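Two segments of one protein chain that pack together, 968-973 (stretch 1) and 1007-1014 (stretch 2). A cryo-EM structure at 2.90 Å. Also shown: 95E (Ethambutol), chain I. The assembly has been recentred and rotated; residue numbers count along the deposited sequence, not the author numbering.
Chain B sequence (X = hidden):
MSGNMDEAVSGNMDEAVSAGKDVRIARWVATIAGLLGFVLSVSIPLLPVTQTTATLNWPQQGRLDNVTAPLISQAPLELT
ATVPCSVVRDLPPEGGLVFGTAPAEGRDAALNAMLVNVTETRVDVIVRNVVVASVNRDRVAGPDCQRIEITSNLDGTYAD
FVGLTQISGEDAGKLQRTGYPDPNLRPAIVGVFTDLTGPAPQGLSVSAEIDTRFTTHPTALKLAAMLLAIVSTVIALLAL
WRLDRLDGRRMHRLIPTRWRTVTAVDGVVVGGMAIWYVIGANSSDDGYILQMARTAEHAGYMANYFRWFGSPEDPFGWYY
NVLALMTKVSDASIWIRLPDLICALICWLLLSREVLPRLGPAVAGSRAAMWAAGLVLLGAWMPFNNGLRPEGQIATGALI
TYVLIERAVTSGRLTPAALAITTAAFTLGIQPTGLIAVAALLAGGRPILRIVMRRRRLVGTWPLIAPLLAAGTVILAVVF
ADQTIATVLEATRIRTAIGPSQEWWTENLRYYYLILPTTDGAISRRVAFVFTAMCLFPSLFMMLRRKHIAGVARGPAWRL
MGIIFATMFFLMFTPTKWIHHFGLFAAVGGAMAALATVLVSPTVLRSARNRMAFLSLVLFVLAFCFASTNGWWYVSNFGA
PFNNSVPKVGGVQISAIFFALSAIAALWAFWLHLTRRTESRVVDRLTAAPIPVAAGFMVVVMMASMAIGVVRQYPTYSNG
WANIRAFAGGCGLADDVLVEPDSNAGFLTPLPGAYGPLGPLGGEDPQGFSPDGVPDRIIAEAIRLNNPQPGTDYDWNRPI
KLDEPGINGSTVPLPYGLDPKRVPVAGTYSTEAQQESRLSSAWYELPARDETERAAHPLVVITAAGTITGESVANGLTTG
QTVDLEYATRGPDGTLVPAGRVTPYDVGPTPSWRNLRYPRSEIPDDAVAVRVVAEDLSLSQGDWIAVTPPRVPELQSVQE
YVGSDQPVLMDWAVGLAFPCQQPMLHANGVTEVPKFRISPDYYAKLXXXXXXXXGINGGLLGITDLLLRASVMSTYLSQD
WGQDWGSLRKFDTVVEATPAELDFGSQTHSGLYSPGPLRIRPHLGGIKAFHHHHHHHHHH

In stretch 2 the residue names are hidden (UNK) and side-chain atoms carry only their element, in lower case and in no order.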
# COMPACT_ATOMS: atom_id res chain seq x y z
N VAL B 968 33.46 10.46 -4.77
CA VAL B 968 32.11 10.85 -5.17
C VAL B 968 31.11 10.00 -4.39
O VAL B 968 31.27 8.78 -4.27
CB VAL B 968 31.91 10.67 -6.69
CG1 VAL B 968 30.44 10.57 -7.04
CG2 VAL B 968 32.56 11.81 -7.45
N LEU B 969 30.08 10.65 -3.85
CA LEU B 969 29.00 9.95 -3.15
C LEU B 969 27.93 9.59 -4.17
O LEU B 969 27.16 10.44 -4.61
CB LEU B 969 28.43 10.82 -2.04
CG LEU B 969 27.69 10.13 -0.89
CD1 LEU B 969 27.78 10.97 0.36
CD2 LEU B 969 26.24 9.87 -1.25
N MET B 970 27.89 8.32 -4.55
CA MET B 970 26.90 7.82 -5.50
C MET B 970 25.77 7.15 -4.73
O MET B 970 26.03 6.35 -3.83
CB MET B 970 27.53 6.83 -6.48
CG MET B 970 28.29 7.48 -7.61
SD MET B 970 29.16 6.28 -8.64
CE MET B 970 30.73 6.18 -7.79
N ASP B 971 24.53 7.49 -5.07
CA ASP B 971 23.41 6.81 -4.44
C ASP B 971 23.42 5.33 -4.82
O ASP B 971 24.09 4.91 -5.77
CB ASP B 971 22.09 7.46 -4.85
CG ASP B 971 21.83 8.76 -4.10
OD1 ASP B 971 22.80 9.36 -3.59
OD2 ASP B 971 20.66 9.17 -4.02
N TRP B 972 22.67 4.53 -4.07
CA TRP B 972 22.72 3.08 -4.25
C TRP B 972 22.08 2.62 -5.55
O TRP B 972 22.12 1.43 -5.85
CB TRP B 972 22.07 2.37 -3.07
CG TRP B 972 20.63 2.69 -2.85
CD1 TRP B 972 20.11 3.58 -1.96
CD2 TRP B 972 19.50 2.09 -3.51
NE1 TRP B 972 18.74 3.60 -2.04
CE2 TRP B 972 18.35 2.69 -2.98
CE3 TRP B 972 19.37 1.12 -4.51
CZ2 TRP B 972 17.07 2.35 -3.41
CZ3 TRP B 972 18.10 0.78 -4.93
CH2 TRP B 972 16.97 1.39 -4.39
N ALA B 973 21.50 3.53 -6.34
CA ALA B 973 20.96 3.19 -7.64
C ALA B 973 21.94 3.41 -8.77
O ALA B 973 21.99 2.60 -9.70
CB ALA B 973 19.69 4.00 -7.91
N UNK B 1007 11.92 9.62 -2.88
CA UNK B 1007 11.23 8.67 -2.01
C UNK B 1007 11.90 7.30 -1.93
O UNK B 1007 11.30 6.38 -1.36
o UNK B 1007 7.67 9.10 -4.22
n UNK B 1007 7.81 7.10 -5.23
c UNK B 1007 9.61 7.77 -3.77
c UNK B 1007 8.28 8.05 -4.43
c UNK B 1007 9.78 8.51 -2.46
N UNK B 1008 13.09 7.12 -2.49
CA UNK B 1008 13.72 5.82 -2.33
C UNK B 1008 15.16 5.90 -1.83
O UNK B 1008 15.58 5.03 -1.06
c UNK B 1008 13.67 5.05 -3.66
o UNK B 1008 14.44 5.70 -4.65
N UNK B 1009 15.92 6.91 -2.25
CA UNK B 1009 17.32 7.01 -1.86
C UNK B 1009 17.59 8.09 -0.82
O UNK B 1009 18.60 8.00 -0.12
c UNK B 1009 18.21 7.27 -3.08
c UNK B 1009 17.99 6.19 -4.14
o UNK B 1009 17.89 8.54 -3.64
N UNK B 1010 16.74 9.10 -0.72
CA UNK B 1010 16.90 10.10 0.33
C UNK B 1010 16.33 9.62 1.66
O UNK B 1010 16.67 10.19 2.70
c UNK B 1010 16.24 11.42 -0.08
c UNK B 1010 17.19 12.35 -0.80
o UNK B 1010 16.80 13.49 -1.09
o UNK B 1010 18.34 11.93 -1.08
N UNK B 1011 15.47 8.61 1.64
CA UNK B 1011 14.93 8.02 2.86
C UNK B 1011 15.67 6.75 3.28
O UNK B 1011 15.62 6.39 4.46
c UNK B 1011 13.45 7.69 2.68
o UNK B 1011 13.29 6.72 1.64
c UNK B 1011 12.67 8.94 2.31
N UNK B 1012 16.34 6.08 2.34
CA UNK B 1012 17.13 4.90 2.69
C UNK B 1012 18.45 5.30 3.34
O UNK B 1012 18.82 4.75 4.38
c UNK B 1012 18.05 2.75 1.70
n UNK B 1012 19.63 1.17 1.91
c UNK B 1012 19.38 2.49 1.59
c UNK B 1012 16.89 -1.09 2.86
c UNK B 1012 18.45 0.56 2.23
c UNK B 1012 15.86 -0.15 2.74
c UNK B 1012 18.19 -0.75 2.61
c UNK B 1012 17.37 4.06 1.43
c UNK B 1012 16.11 1.15 2.37
c UNK B 1012 17.43 1.52 2.10
N UNK B 1013 19.16 6.24 2.74
CA UNK B 1013 20.42 6.73 3.29
C UNK B 1013 20.20 7.95 4.19
O UNK B 1013 20.83 8.99 4.02
o UNK B 1013 22.74 7.68 -0.13
c UNK B 1013 22.12 6.62 -0.19
c UNK B 1013 21.39 7.06 2.17
c UNK B 1013 21.37 6.09 1.01
n UNK B 1013 22.06 5.88 -1.29
N UNK B 1014 19.29 7.83 5.15
CA UNK B 1014 19.01 8.94 6.05
C UNK B 1014 19.95 8.91 7.25
O UNK B 1014 20.45 7.85 7.64
c UNK B 1014 17.56 8.89 6.52
c UNK B 1014 17.11 10.20 7.15
o UNK B 1014 15.97 10.25 7.66
o UNK B 1014 17.89 11.17 7.13
C2 95E I . 21.35 -5.14 1.27
O12 95E I . 14.71 -2.40 -3.19
C11 95E I . 15.85 -2.98 -2.61
C10 95E I . 16.23 -2.19 -1.36
C13 95E I . 16.14 -0.70 -1.65
C14 95E I . 14.94 -0.04 -0.97
N9 95E I . 17.60 -2.49 -1.00
C8 95E I . 17.72 -3.92 -0.75
C7 95E I . 18.95 -4.21 0.10
N6 95E I . 19.94 -4.89 -0.71
C3 95E I . 20.69 -5.84 0.09
O1 95E I . 22.32 -6.01 1.79
C4 95E I . 21.78 -6.47 -0.78
C5 95E I . 21.22 -7.11 -2.05

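Position 1007 carries three carbons in a row, the third bearing one oxygen and one nitrogen. This terminal amide on a two-methylene chain is glutamine, Gln-1007, which is exposed, and its side chain is out of reach of stretch 1.

Position 1008 has a single carbon followed by one oxygen, a primary hydroxyl. Its CB lies 4.3 Å from CZ2 of Trp-972, and its backbone O sits at the edge of that indole, 3.6 Å from NE1 of Trp-972. The residue is Ser-1008; its hydroxyl is engaged elsewhere in the structure.

At 1009 the first side-chain carbon branches into one oxygen and one carbon. The oxygen lies 2.9 Å from OD2 of Asp-971, and the branch carbon 3.4 Å from NE1 of Trp-972. A beta-branched side chain with both a hydroxyl and a methyl is threonine. Thr-1009 OG1 donates a hydrogen bond to Asp-971 OD2, while CG2 packs against the indole.

Position 1010 shows two carbons, the second with two oxygens. Two terminal oxygens on a carbon one methylene from the backbone make a carboxylate, and the residue is Asp-1010. Its CA-to-CB bond points away from stretch 1.

Position 1011 repeats the forked pattern of one carbon bearing an oxygen and a carbon, and is Thr-1011. It is exposed and does not reach stretch 1.

Position 1012 has one carbon leading to fused five- and six-membered rings with eight carbons and one nitrogen, an indole. Its CB is 3.8 Å from NE1 of Trp-972. This is Trp-1012, whose CD1 lies 3.8 Å from CD1 of Trp-972; the five-membered rings are 4.8 Å apart between centroids, with planes inclined at 61°.

Position 1013 again has three carbons ending in one oxygen and one nitrogen, and points toward stretch 1. The amide lies along the edge of the Trp-972 ring and beside Asp-971. It is Gln-1013, with 61 Å² covered by stretch 1, where it touches Leu-969, Asp-971 and Trp-972.

Position 1014 has two carbons, the second with two oxygens: Asp-1014, beyond reach of stretch 1.

The contact centres on Trp-972, the residue of stretch 1 most covered by stretch 2, whose indole meets 1008, 1009, 1012 and 1013. The Thr-1009 to Asp-971 hydrogen bond adds a polar tie beside it. Both indoles also meet ethambutol: C13 lies over a face of Trp-972, 3.5 Å from CH2, and C14 over a face of Trp-1012, 3.7 Å from CE3, so the paired tryptophans link the contact to the ligand.

Stretch 2 (1007-1014) QSTDTWQD
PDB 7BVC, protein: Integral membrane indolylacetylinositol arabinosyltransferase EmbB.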